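Local atomic coordinates of alkaline serine protease AL20 (Nesterenkonia abyssinica, PDB entry 3CP7), a protein that probably hydrolyses peptide bonds as a secreted, thermostable, trypsin-like serine protease suited to alkaline conditions. Residues A4-I9 with N177-A182; P59-G64 with Y128-A133; G86-D91 with N187-T192. All coordinates share one frame; numbering follows the deposited sequence.

Contact 1 (A4-I9 with N177-A182); sequences ADSPHI and NGTGGA
T179 packs against S6, H8 and I9. S6 and I9 meet its methyl, and H8 meets its carbonyl O. The methyl CG2 of T179 lies against S6 CB at 3.8 Å. The same methyl meets the end of the I9 side chain, with I9 CD1 at 3.9 Å from T179 CG2. OG1 of T179 sits near S6 CB, but the polar partner of this hydroxyl is a water. H8 turns an edge of its imidazole to the T179 backbone, and H8 CE1 comes to 3.4 Å from T179 O, near the ring plane. The water lies at the same ring's edge, 2.8 Å from H8 NE2 and 2.7 Å from T179 OG1, and joins the two side chains.

Behind this shell, residues S6 to I9 form a type I beta turn, closed by a hydrogen bond of 3.0 Å from I9 N to S6 O. The H8 side chain folds back over its own backbone (chi1 46°), which places S6 C over one ring face. L141 and Y128 pack on I9, and Y128 also touches T179.

The N-terminal loop is thus joined to the 177-182 loop by apolar contact, the H8 edge against the T179 carbonyl, and one bridging water. Both ring nitrogens of H8 have partners, ND1 the N26 OD1 of strand 19-27 and NE2 the water, which fixes the rotation of the ring.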
ATOM      1  N   ALA A   4       8.581 -16.756 -25.750  1.00 16.15           N
ATOM      2  CA  ALA A   4       7.571 -17.820 -25.717  1.00 14.90           C
ATOM      3  C   ALA A   4       7.894 -18.874 -24.680  1.00 14.48           C
ATOM      4  O   ALA A   4       6.987 -19.500 -24.141  1.00 14.15           O
ATOM      5  CB  ALA A   4       7.370 -18.463 -27.081  1.00 15.42           C
ATOM      6  N   ASP A   5       9.174 -19.047 -24.373  1.00 13.78           N
ATOM      7  CA  ASP A   5       9.572 -20.054 -23.393  1.00 13.85           C
ATOM      8  C   ASP A   5       9.403 -19.638 -21.935  1.00 13.48           C
ATOM      9  O   ASP A   5       9.528 -20.463 -21.044  1.00 13.72           O
ATOM     10  CB  ASP A   5      10.995 -20.529 -23.668  1.00 14.47           C
ATOM     11  CG  ASP A   5      11.068 -21.462 -24.860  1.00 16.46           C
ATOM     12  OD1 ASP A   5      10.142 -22.293 -25.030  1.00 18.27           O
ATOM     13  OD2 ASP A   5      12.045 -21.352 -25.627  1.00 19.36           O
ATOM     14  N   SER A   6       9.129 -18.363 -21.688  1.00 12.39           N
ATOM     15  CA  SER A   6       8.966 -17.873 -20.315  1.00 11.83           C
ATOM     16  C   SER A   6       7.816 -16.873 -20.254  1.00 11.49           C
ATOM     17  O   SER A   6       8.041 -15.688 -19.987  1.00 11.38           O
ATOM     18  CB  SER A   6      10.272 -17.236 -19.813  1.00 12.01           C
ATOM     19  OG  SER A   6      10.678 -16.174 -20.658  1.00 12.76           O
ATOM     20  N   PRO A   7       6.578 -17.328 -20.525  1.00 10.37           N
ATOM     21  CA  PRO A   7       5.444 -16.420 -20.690  1.00 10.59           C
ATOM     22  C   PRO A   7       4.973 -15.723 -19.416  1.00  9.96           C
ATOM     23  O   PRO A   7       4.163 -14.807 -19.500  1.00 10.78           O
ATOM     24  CB  PRO A   7       4.337 -17.332 -21.233  1.00 11.07           C
ATOM     25  CG  PRO A   7       4.696 -18.680 -20.715  1.00 10.86           C
ATOM     26  CD  PRO A   7       6.186 -18.736 -20.756  1.00 10.69           C
ATOM     27  N   HIS A   8       5.478 -16.153 -18.262  1.00  9.51           N
ATOM     28  CA  HIS A   8       5.235 -15.420 -17.028  1.00  9.27           C
ATOM     29  C   HIS A   8       5.920 -14.053 -17.045  1.00  9.26           C
ATOM     30  O   HIS A   8       5.464 -13.143 -16.363  1.00  9.20           O
ATOM     31  CB  HIS A   8       5.664 -16.235 -15.805  1.00  9.20           C
ATOM     32  CG  HIS A   8       7.015 -16.874 -15.930  1.00  9.28           C
ATOM     33  ND1 HIS A   8       8.167 -16.277 -15.466  1.00  8.67           N
ATOM     34  CD2 HIS A   8       7.398 -18.066 -16.451  1.00  9.95           C
ATOM     35  CE1 HIS A   8       9.200 -17.074 -15.691  1.00 10.01           C
ATOM     36  NE2 HIS A   8       8.757 -18.172 -16.282  1.00 11.15           N
ATOM     37  N   ILE A   9       6.995 -13.914 -17.823  1.00  9.24           N
ATOM     38  CA  ILE A   9       7.672 -12.612 -17.962  1.00  8.94           C
ATOM     39  C   ILE A   9       6.960 -11.817 -19.058  1.00  9.33           C
ATOM     40  O   ILE A   9       6.596 -12.381 -20.095  1.00  9.07           O
ATOM     41  CB  ILE A   9       9.167 -12.760 -18.333  1.00  8.95           C
ATOM     42  CG1 ILE A   9       9.851 -13.830 -17.476  1.00  9.59           C
ATOM     43  CG2 ILE A   9       9.864 -11.408 -18.165  1.00  9.45           C
ATOM     44  CD1 ILE A   9      11.304 -14.095 -17.852  1.00  8.82           C
ATOM     45  N   ASN A 177      20.429 -19.964 -12.679  1.00 13.07           N
ATOM     46  CA  ASN A 177      20.560 -19.749 -14.120  1.00 13.97           C
ATOM     47  C   ASN A 177      19.253 -20.035 -14.841  1.00 13.31           C
ATOM     48  O   ASN A 177      18.654 -21.105 -14.683  1.00 13.94           O
ATOM     49  CB  ASN A 177      21.747 -20.533 -14.736  1.00 15.58           C
ATOM     50  CG  ASN A 177      22.570 -19.674 -15.750  1.00 18.96           C
ATOM     51  OD1 ASN A 177      22.121 -19.383 -16.858  1.00 24.06           O
ATOM     52  ND2 ASN A 177      23.765 -19.260 -15.344  1.00 21.10           N
ATOM     53  N   GLY A 178      18.801 -19.053 -15.611  1.00 12.46           N
ATOM     54  CA  GLY A 178      17.601 -19.195 -16.420  1.00 12.31           C
ATOM     55  C   GLY A 178      16.356 -18.561 -15.819  1.00 11.65           C
ATOM     56  O   GLY A 178      16.413 -17.888 -14.783  1.00 11.25           O
ATOM     57  N   THR A 179      15.226 -18.800 -16.472  1.00 11.73           N
ATOM     58  CA  THR A 179      13.957 -18.173 -16.102  1.00 11.52           C
ATOM     59  C   THR A 179      13.127 -18.955 -15.083  1.00 11.78           C
ATOM     60  O   THR A 179      12.063 -18.490 -14.673  1.00 11.69           O
ATOM     61  CB  THR A 179      13.081 -17.948 -17.342  1.00 11.48           C
ATOM     62  OG1 THR A 179      12.829 -19.209 -17.973  1.00 12.03           O
ATOM     63  CG2 THR A 179      13.775 -17.032 -18.335  1.00 11.71           C
ATOM     64  N   GLY A 180      13.620 -20.113 -14.653  1.00 12.14           N
ATOM     65  CA  GLY A 180      12.809 -21.038 -13.855  1.00 12.46           C
ATOM     66  C   GLY A 180      12.939 -20.964 -12.344  1.00 12.70           C
ATOM     67  O   GLY A 180      12.140 -21.565 -11.626  1.00 14.18           O
ATOM     68  N   GLY A 181      13.942 -20.235 -11.854  1.00 12.73           N
ATOM     69  CA  GLY A 181      14.177 -20.118 -10.416  1.00 11.85           C
ATOM     70  C   GLY A 181      13.183 -19.211  -9.704  1.00 11.18           C
ATOM     71  O   GLY A 181      12.305 -18.609 -10.334  1.00 11.40           O
ATOM     72  N   ALA A 182      13.315 -19.120  -8.384  1.00 10.45           N
ATOM     73  CA  ALA A 182      12.463 -18.235  -7.593  1.00 10.09           C
ATOM     74  C   ALA A 182      12.842 -16.781  -7.847  1.00  9.64           C
ATOM     75  O   ALA A 182      14.029 -16.437  -7.895  1.00  9.81           O
ATOM     76  CB  ALA A 182      12.576 -18.560  -6.101  1.00 10.39           C
TER
HETATM   77  O   HOH W   1      10.388 -20.197 -17.332  1.00 14.30           O

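Contact 2 (P59-G64 with Y128-A133); sequences PAYDYG and YGYPAA
Y130 reaches across to the backbone of Y61 with its phenol, and one hydrogen bond joins the segments. Y130 OH donates to Y61 O at 2.7 Å. The hydroxyl lies in the carbonyl plane on a lone pair, with a C=O...donor angle of 128°. The carbonyl also lies close to the edge of the Y130 ring, with Y61 O at 3.1 Å from Y130 CE2.

The two rings form an offset edge-to-face pair. The edge of Y61 points toward the face of Y130, with the planes at 89° and the centroids 6.0 Å apart. The offset is large, so the rings meet near one side rather than centre to centre.

Apolar contact adds to this. Y61 CB lies 3.8 Å from Y130 CE2, and Y61 CD1 is 4.0 Å from the same atom. CG of Y61 is placed trans to its own backbone N (chi1 -169°), which sets the ring beside its own carbonyl carbon, while the C=O points to Y130 OH. K11 of strand 9-16 touches both tyrosines.

Within the first segment, D62 N donates to G64 O at 2.9 Å and closes a tight bend. G64 N sits over one face of the Y61 ring. The phenol end of Y61 has its own partner, a hydrogen bond to Q139 OE1. On the other side, Y130 N is hydrogen-bonded to S24 OG.

The 59-64 loop leaves the last strand in the order of the first barrel, and Y130 directly follows strand 124-129 of the second sheet. The contact therefore ties the two beta domains together across their interface, as expected of the double-barrel chymotrypsin fold.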
ATOM      1  N   PRO A  59       1.995 -10.608 -21.252  1.00 10.52           N
ATOM      2  CA  PRO A  59       2.824 -11.802 -21.061  1.00 10.65           C
ATOM      3  C   PRO A  59       3.451 -12.272 -22.367  1.00 10.98           C
ATOM      4  O   PRO A  59       2.782 -12.291 -23.409  1.00 11.71           O
ATOM      5  CB  PRO A  59       1.836 -12.865 -20.554  1.00 10.99           C
ATOM      6  CG  PRO A  59       0.586 -12.155 -20.228  1.00 11.70           C
ATOM      7  CD  PRO A  59       0.589 -10.811 -20.865  1.00 10.61           C
ATOM      8  N   ALA A  60       4.725 -12.644 -22.319  1.00 11.03           N
ATOM      9  CA  ALA A  60       5.414 -13.222 -23.482  1.00 11.05           C
ATOM     10  C   ALA A  60       5.420 -12.296 -24.704  1.00 11.25           C
ATOM     11  O   ALA A  60       5.482 -12.763 -25.847  1.00 11.47           O
ATOM     12  CB  ALA A  60       4.813 -14.606 -23.846  1.00 11.40           C
ATOM     13  N   TYR A  61       5.379 -10.989 -24.462  1.00 11.17           N
ATOM     14  CA  TYR A  61       5.490  -9.996 -25.534  1.00 11.49           C
ATOM     15  C   TYR A  61       6.695 -10.309 -26.428  1.00 11.71           C
ATOM     16  O   TYR A  61       7.775 -10.653 -25.934  1.00 11.32           O
ATOM     17  CB  TYR A  61       5.647  -8.605 -24.918  1.00 11.54           C
ATOM     18  CG  TYR A  61       5.513  -7.462 -25.900  1.00 10.78           C
ATOM     19  CD1 TYR A  61       6.613  -7.008 -26.617  1.00 11.50           C
ATOM     20  CD2 TYR A  61       4.296  -6.815 -26.080  1.00 10.62           C
ATOM     21  CE1 TYR A  61       6.497  -5.961 -27.528  1.00 11.13           C
ATOM     22  CE2 TYR A  61       4.167  -5.755 -26.975  1.00 10.96           C
ATOM     23  CZ  TYR A  61       5.282  -5.335 -27.687  1.00 11.36           C
ATOM     24  OH  TYR A  61       5.153  -4.285 -28.577  1.00 13.67           O
ATOM     25  N   ASP A  62       6.501 -10.199 -27.744  1.00 12.69           N
ATOM     26  CA  ASP A  62       7.543 -10.500 -28.728  1.00 13.79           C
ATOM     27  C   ASP A  62       7.179  -9.793 -30.024  1.00 13.82           C
ATOM     28  O   ASP A  62       6.383 -10.316 -30.809  1.00 13.71           O
ATOM     29  CB  ASP A  62       7.633 -12.017 -28.955  1.00 14.14           C
ATOM     30  CG  ASP A  62       8.717 -12.408 -29.952  1.00 16.85           C
ATOM     31  OD1 ASP A  62       9.367 -11.525 -30.543  1.00 17.84           O
ATOM     32  OD2 ASP A  62       8.917 -13.628 -30.141  1.00 20.32           O
ATOM     33  N   TYR A  63       7.732  -8.596 -30.233  1.00 13.77           N
ATOM     34  CA  TYR A  63       7.320  -7.732 -31.358  1.00 14.03           C
ATOM     35  C   TYR A  63       5.793  -7.616 -31.431  1.00 14.24           C
ATOM     36  O   TYR A  63       5.183  -7.739 -32.507  1.00 15.15           O
ATOM     37  CB  TYR A  63       7.936  -8.217 -32.688  1.00 13.96           C
ATOM     38  CG  TYR A  63       9.418  -7.924 -32.765  1.00 13.88           C
ATOM     39  CD1 TYR A  63      10.352  -8.795 -32.209  1.00 14.14           C
ATOM     40  CD2 TYR A  63       9.890  -6.754 -33.368  1.00 13.42           C
ATOM     41  CE1 TYR A  63      11.718  -8.526 -32.256  1.00 15.51           C
ATOM     42  CE2 TYR A  63      11.259  -6.471 -33.420  1.00 14.23           C
ATOM     43  CZ  TYR A  63      12.164  -7.356 -32.859  1.00 14.47           C
ATOM     44  OH  TYR A  63      13.510  -7.081 -32.900  1.00 15.08           O
ATOM     45  N   GLY A  64       5.185  -7.377 -30.268  1.00 14.21           N
ATOM     46  CA  GLY A  64       3.738  -7.294 -30.139  1.00 13.77           C
ATOM     47  C   GLY A  64       3.228  -8.276 -29.102  1.00 13.71           C
ATOM     48  O   GLY A  64       3.961  -9.153 -28.641  1.00 13.13           O
ATOM     49  N   TYR A 128      15.816 -10.451 -16.218  1.00  9.08           N
ATOM     50  CA  TYR A 128      15.156 -10.375 -17.519  1.00  8.41           C
ATOM     51  C   TYR A 128      14.381  -9.086 -17.658  1.00  8.26           C
ATOM     52  O   TYR A 128      13.929  -8.515 -16.665  1.00  7.85           O
ATOM     53  CB  TYR A 128      14.220 -11.583 -17.715  1.00  9.09           C
ATOM     54  CG  TYR A 128      15.009 -12.858 -17.816  1.00  9.15           C
ATOM     55  CD1 TYR A 128      15.415 -13.535 -16.672  1.00 10.27           C
ATOM     56  CD2 TYR A 128      15.380 -13.371 -19.058  1.00 10.17           C
ATOM     57  CE1 TYR A 128      16.180 -14.696 -16.753  1.00  8.84           C
ATOM     58  CE2 TYR A 128      16.143 -14.538 -19.150  1.00 12.02           C
ATOM     59  CZ  TYR A 128      16.546 -15.176 -17.998  1.00  9.75           C
ATOM     60  OH  TYR A 128      17.293 -16.327 -18.058  1.00 12.17           O
ATOM     61  N   GLY A 129      14.203  -8.633 -18.890  1.00  8.45           N
ATOM     62  CA  GLY A 129      13.347  -7.483 -19.120  1.00  9.11           C
ATOM     63  C   GLY A 129      13.208  -7.144 -20.579  1.00  9.21           C
ATOM     64  O   GLY A 129      13.780  -7.830 -21.447  1.00  9.65           O
ATOM     65  N   TYR A 130      12.450  -6.082 -20.836  1.00  9.50           N
ATOM     66  CA  TYR A 130      12.203  -5.559 -22.169  1.00 10.01           C
ATOM     67  C   TYR A 130      12.833  -4.172 -22.326  1.00  9.91           C
ATOM     68  O   TYR A 130      12.121  -3.164 -22.383  1.00  9.49           O
ATOM     69  CB  TYR A 130      10.703  -5.507 -22.442  1.00  9.96           C
ATOM     70  CG  TYR A 130      10.104  -6.872 -22.678  1.00  9.75           C
ATOM     71  CD1 TYR A 130       9.707  -7.684 -21.608  1.00  9.62           C
ATOM     72  CD2 TYR A 130       9.959  -7.365 -23.971  1.00 10.02           C
ATOM     73  CE1 TYR A 130       9.166  -8.941 -21.819  1.00 11.12           C
ATOM     74  CE2 TYR A 130       9.420  -8.629 -24.198  1.00 10.80           C
ATOM     75  CZ  TYR A 130       9.018  -9.407 -23.117  1.00 10.79           C
ATOM     76  OH  TYR A 130       8.476 -10.654 -23.325  1.00 11.92           O
ATOM     77  N   PRO A 131      14.170  -4.123 -22.431  1.00 10.39           N
ATOM     78  CA  PRO A 131      14.818  -2.814 -22.569  1.00 10.66           C
ATOM     79  C   PRO A 131      14.362  -2.140 -23.864  1.00 11.48           C
ATOM     80  O   PRO A 131      14.192  -2.811 -24.891  1.00 11.41           O
ATOM     81  CB  PRO A 131      16.311  -3.159 -22.623  1.00 10.65           C
ATOM     82  CG  PRO A 131      16.355  -4.583 -23.089  1.00 10.97           C
ATOM     83  CD  PRO A 131      15.144  -5.230 -22.474  1.00 10.87           C
ATOM     84  N   ALA A 132      14.157  -0.826 -23.807  1.00 11.99           N
ATOM     85  CA  ALA A 132      13.536  -0.100 -24.907  1.00 13.29           C
ATOM     86  C   ALA A 132      14.389   1.030 -25.475  1.00 14.36           C
ATOM     87  O   ALA A 132      14.050   1.591 -26.514  1.00 15.38           O
ATOM     88  CB  ALA A 132      12.153   0.414 -24.494  1.00 13.68           C
ATOM     89  N   ALA A 133      15.481   1.365 -24.802  1.00 14.98           N
ATOM     90  CA  ALA A 133      16.396   2.388 -25.319  1.00 16.18           C
ATOM     91  C   ALA A 133      17.570   1.740 -26.040  1.00 16.64           C
ATOM     92  O   ALA A 133      17.989   0.637 -25.692  1.00 16.57           O
ATOM     93  CB  ALA A 133      16.883   3.278 -24.189  1.00 15.99           C
TER

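Contact 3 (G86-D91 with N187-T192); sequences GDFEHD and NSYGYT
D91 OD1 is held by two groups, the hydroxyl of S188 and the ring nitrogen ND1 of H41. S188 OG donates to D91 OD1 at 2.7 Å. The arrangement fits the catalytic triad of trypsin-like proteases, here probably D91, H41 and S169. In this family a serine hydrogen-bonded to the triad aspartate is a recurrent feature, and S188 probably fills that place.

The S188 hydroxyl meets OD1 on the anti side, 17° out of the carboxylate plane. Both residues extend toward each other. D91 CG stands opposite its backbone N (chi1 -173°), and S188 OG takes the same orientation on its own residue. D91 CB also lies 3.4 Å from S188 OG, so the hydroxyl lies close to both the carboxylate and the methylene. W82 and A39 touch the D91 side chain.

Next to this pair, F88 lies beside S188 and Y189. S188 OG lies near the plane of the F88 ring, at its edge, with F88 CD2 at 3.7 Å. F88 and Y189 meet obliquely, centroids 4.8 Å apart and planes at 53°. Their closest atoms are F88 CD2 and Y189 CD1 at 3.5 Å.

Local turns frame the contact. D87 OD1 accepts from E89 N at 3.0 Å, an Asx turn that starts the short 3-10 segment carrying F88. S188 and Y189 both face F199, which makes a classic beta bulge in strand 183-191. The phenol of Y189 is hydrogen-bonded to T157 OG1. Beyond it, Y189 CE2 lies 3.4 Å above the plane of the Y191 ring, toward its rim.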
ATOM      1  N   GLY A  86      10.212   7.798  -2.291  1.00 11.27           N
ATOM      2  CA  GLY A  86      11.069   7.401  -3.413  1.00 11.05           C
ATOM      3  C   GLY A  86      12.293   6.630  -2.947  1.00 10.49           C
ATOM      4  O   GLY A  86      13.374   6.745  -3.535  1.00 11.15           O
ATOM      5  N   ASP A  87      12.117   5.835  -1.892  1.00  9.43           N
ATOM      6  CA  ASP A  87      13.209   5.092  -1.262  1.00  9.31           C
ATOM      7  C   ASP A  87      13.581   3.897  -2.128  1.00  8.83           C
ATOM      8  O   ASP A  87      12.824   2.924  -2.208  1.00  8.94           O
ATOM      9  CB  ASP A  87      12.730   4.612   0.108  1.00  9.02           C
ATOM     10  CG  ASP A  87      13.804   3.896   0.915  1.00  9.75           C
ATOM     11  OD1 ASP A  87      14.906   3.599   0.400  1.00  9.63           O
ATOM     12  OD2 ASP A  87      13.532   3.621   2.104  1.00 11.48           O
ATOM     13  N   PHE A  88      14.755   3.944  -2.752  1.00  9.23           N
ATOM     14  CA  PHE A  88      15.181   2.856  -3.637  1.00  9.03           C
ATOM     15  C   PHE A  88      15.407   1.522  -2.921  1.00  9.06           C
ATOM     16  O   PHE A  88      15.373   0.465  -3.571  1.00  8.82           O
ATOM     17  CB  PHE A  88      16.404   3.246  -4.476  1.00 10.34           C
ATOM     18  CG  PHE A  88      16.068   4.127  -5.648  1.00  9.96           C
ATOM     19  CD1 PHE A  88      16.322   5.494  -5.608  1.00 12.62           C
ATOM     20  CD2 PHE A  88      15.458   3.589  -6.778  1.00 10.99           C
ATOM     21  CE1 PHE A  88      15.989   6.308  -6.700  1.00 12.74           C
ATOM     22  CE2 PHE A  88      15.126   4.395  -7.875  1.00 11.80           C
ATOM     23  CZ  PHE A  88      15.403   5.754  -7.823  1.00 12.47           C
ATOM     24  N   GLU A  89      15.599   1.544  -1.601  1.00  8.58           N
ATOM     25  CA  GLU A  89      15.673   0.260  -0.891  1.00  9.05           C
ATOM     26  C   GLU A  89      14.381  -0.540  -1.028  1.00  8.30           C
ATOM     27  O   GLU A  89      14.378  -1.752  -0.809  1.00  8.28           O
ATOM     28  CB  GLU A  89      16.019   0.433   0.592  1.00  9.02           C
ATOM     29  CG  GLU A  89      17.455   0.871   0.841  1.00 10.28           C
ATOM     30  CD  GLU A  89      17.883   0.758   2.288  1.00 10.35           C
ATOM     31  OE1 GLU A  89      17.014   0.796   3.190  1.00 12.73           O
ATOM     32  OE2 GLU A  89      19.108   0.630   2.509  1.00 11.95           O
ATOM     33  N   HIS A  90      13.290   0.146  -1.385  1.00  7.89           N
ATOM     34  CA  HIS A  90      11.984  -0.507  -1.500  1.00  7.95           C
ATOM     35  C   HIS A  90      11.325  -0.231  -2.837  1.00  7.92           C
ATOM     36  O   HIS A  90      10.104  -0.117  -2.920  1.00  7.28           O
ATOM     37  CB  HIS A  90      11.083  -0.124  -0.318  1.00  8.37           C
ATOM     38  CG  HIS A  90      11.692  -0.481   0.999  1.00  8.78           C
ATOM     39  ND1 HIS A  90      11.629  -1.754   1.522  1.00  9.04           N
ATOM     40  CD2 HIS A  90      12.443   0.244   1.861  1.00  8.91           C
ATOM     41  CE1 HIS A  90      12.285  -1.790   2.668  1.00  9.60           C
ATOM     42  NE2 HIS A  90      12.804  -0.597   2.887  1.00  9.68           N
ATOM     43  N   ASP A  91      12.122  -0.172  -3.901  1.00  7.42           N
ATOM     44  CA  ASP A  91      11.564   0.052  -5.230  1.00  7.63           C
ATOM     45  C   ASP A  91      11.052  -1.263  -5.813  1.00  7.93           C
ATOM     46  O   ASP A  91      11.563  -1.750  -6.823  1.00  8.25           O
ATOM     47  CB  ASP A  91      12.579   0.692  -6.186  1.00  7.25           C
ATOM     48  CG  ASP A  91      11.960   1.091  -7.515  1.00  8.42           C
ATOM     49  OD1 ASP A  91      12.708   1.289  -8.497  1.00  7.59           O
ATOM     50  OD2 ASP A  91      10.720   1.210  -7.587  1.00  8.73           O
ATOM     51  N   ASN A 187      14.552  -5.548 -11.481  1.00  7.51           N
ATOM     52  CA  ASN A 187      15.378  -4.469 -12.034  1.00  7.66           C
ATOM     53  C   ASN A 187      14.851  -3.135 -11.552  1.00  8.08           C
ATOM     54  O   ASN A 187      13.684  -2.828 -11.778  1.00  8.12           O
ATOM     55  CB  ASN A 187      15.345  -4.454 -13.565  1.00  7.83           C
ATOM     56  CG  ASN A 187      15.877  -5.739 -14.182  1.00  8.16           C
ATOM     57  OD1 ASN A 187      16.849  -6.331 -13.697  1.00  8.15           O
ATOM     58  ND2 ASN A 187      15.233  -6.180 -15.265  1.00  9.28           N
ATOM     59  N   SER A 188      15.698  -2.326 -10.920  1.00  7.49           N
ATOM     60  CA  SER A 188      15.241  -1.050 -10.381  1.00  7.91           C
ATOM     61  C   SER A 188      15.940   0.196 -10.938  1.00  7.73           C
ATOM     62  O   SER A 188      15.261   1.121 -11.395  1.00  8.01           O
ATOM     63  CB  SER A 188      15.292  -1.077  -8.851  1.00  7.82           C
ATOM     64  OG  SER A 188      15.148   0.221  -8.295  1.00  7.71           O
ATOM     65  N   TYR A 189      17.271   0.230 -10.914  1.00  8.16           N
ATOM     66  CA  TYR A 189      17.971   1.440 -11.313  1.00  8.19           C
ATOM     67  C   TYR A 189      19.435   1.173 -11.582  1.00  8.68           C
ATOM     68  O   TYR A 189      19.959   0.118 -11.226  1.00  8.69           O
ATOM     69  CB  TYR A 189      17.825   2.515 -10.216  1.00  8.50           C
ATOM     70  CG  TYR A 189      18.628   2.237  -8.968  1.00  8.50           C
ATOM     71  CD1 TYR A 189      18.084   1.521  -7.906  1.00  7.96           C
ATOM     72  CD2 TYR A 189      19.936   2.711  -8.840  1.00  8.40           C
ATOM     73  CE1 TYR A 189      18.823   1.259  -6.752  1.00  8.39           C
ATOM     74  CE2 TYR A 189      20.690   2.452  -7.708  1.00  8.34           C
ATOM     75  CZ  TYR A 189      20.122   1.742  -6.652  1.00  7.98           C
ATOM     76  OH  TYR A 189      20.848   1.466  -5.507  1.00  8.99           O
ATOM     77  N   GLY A 190      20.084   2.140 -12.234  1.00  9.00           N
ATOM     78  CA  GLY A 190      21.547   2.196 -12.266  1.00  8.99           C
ATOM     79  C   GLY A 190      22.017   3.545 -11.755  1.00  9.11           C
ATOM     80  O   GLY A 190      21.200   4.418 -11.411  1.00  9.03           O
ATOM     81  N   TYR A 191      23.339   3.706 -11.696  1.00  9.19           N
ATOM     82  CA  TYR A 191      23.933   5.001 -11.401  1.00  9.17           C
ATOM     83  C   TYR A 191      24.573   5.567 -12.651  1.00  9.70           C
ATOM     84  O   TYR A 191      25.177   4.836 -13.433  1.00  9.80           O
ATOM     85  CB  TYR A 191      25.009   4.874 -10.323  1.00  9.11           C
ATOM     86  CG  TYR A 191      24.497   4.460  -8.968  1.00  8.44           C
ATOM     87  CD1 TYR A 191      23.705   5.308  -8.207  1.00  8.62           C
ATOM     88  CD2 TYR A 191      24.857   3.229  -8.425  1.00  8.90           C
ATOM     89  CE1 TYR A 191      23.240   4.920  -6.944  1.00  9.11           C
ATOM     90  CE2 TYR A 191      24.405   2.833  -7.167  1.00  9.93           C
ATOM     91  CZ  TYR A 191      23.585   3.681  -6.433  1.00  9.12           C
ATOM     92  OH  TYR A 191      23.127   3.309  -5.186  1.00  9.78           O
ATOM     93  N   THR A 192      24.483   6.885 -12.810  1.00 10.54           N
ATOM     94  CA  THR A 192      25.069   7.555 -13.971  1.00 11.40           C
ATOM     95  C   THR A 192      26.575   7.292 -14.104  1.00 12.04           C
ATOM     96  O   THR A 192      27.093   7.240 -15.221  1.00 12.63           O
ATOM     97  CB  THR A 192      24.859   9.076 -13.892  1.00 11.66           C
ATOM     98  OG1 THR A 192      25.282   9.534 -12.603  1.00 11.81           O
ATOM     99  CG2 THR A 192      23.388   9.421 -14.099  1.00 11.64           C
TER

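Contacts 1 and 2 are neighbours, with centres about 13 Å apart. They touch through a probable hydrogen bond from A60 N to I9 O at 2.9 Å, and Y128 packs against T179, with Y128 CZ at 3.4 Å from T179 CG2. Along the chain, contact 2 is nested inside the loop closed by contact 1. Contact 3, which holds the probable triad aspartate, lies across the chain's centre from contact 1, with nearest atoms about 8 Å apart. Contacts 2 and 3 have centres about 20 Å apart and share the second sheet. They touch where N187 ND2 packs against Y128 O at 3.0 Å.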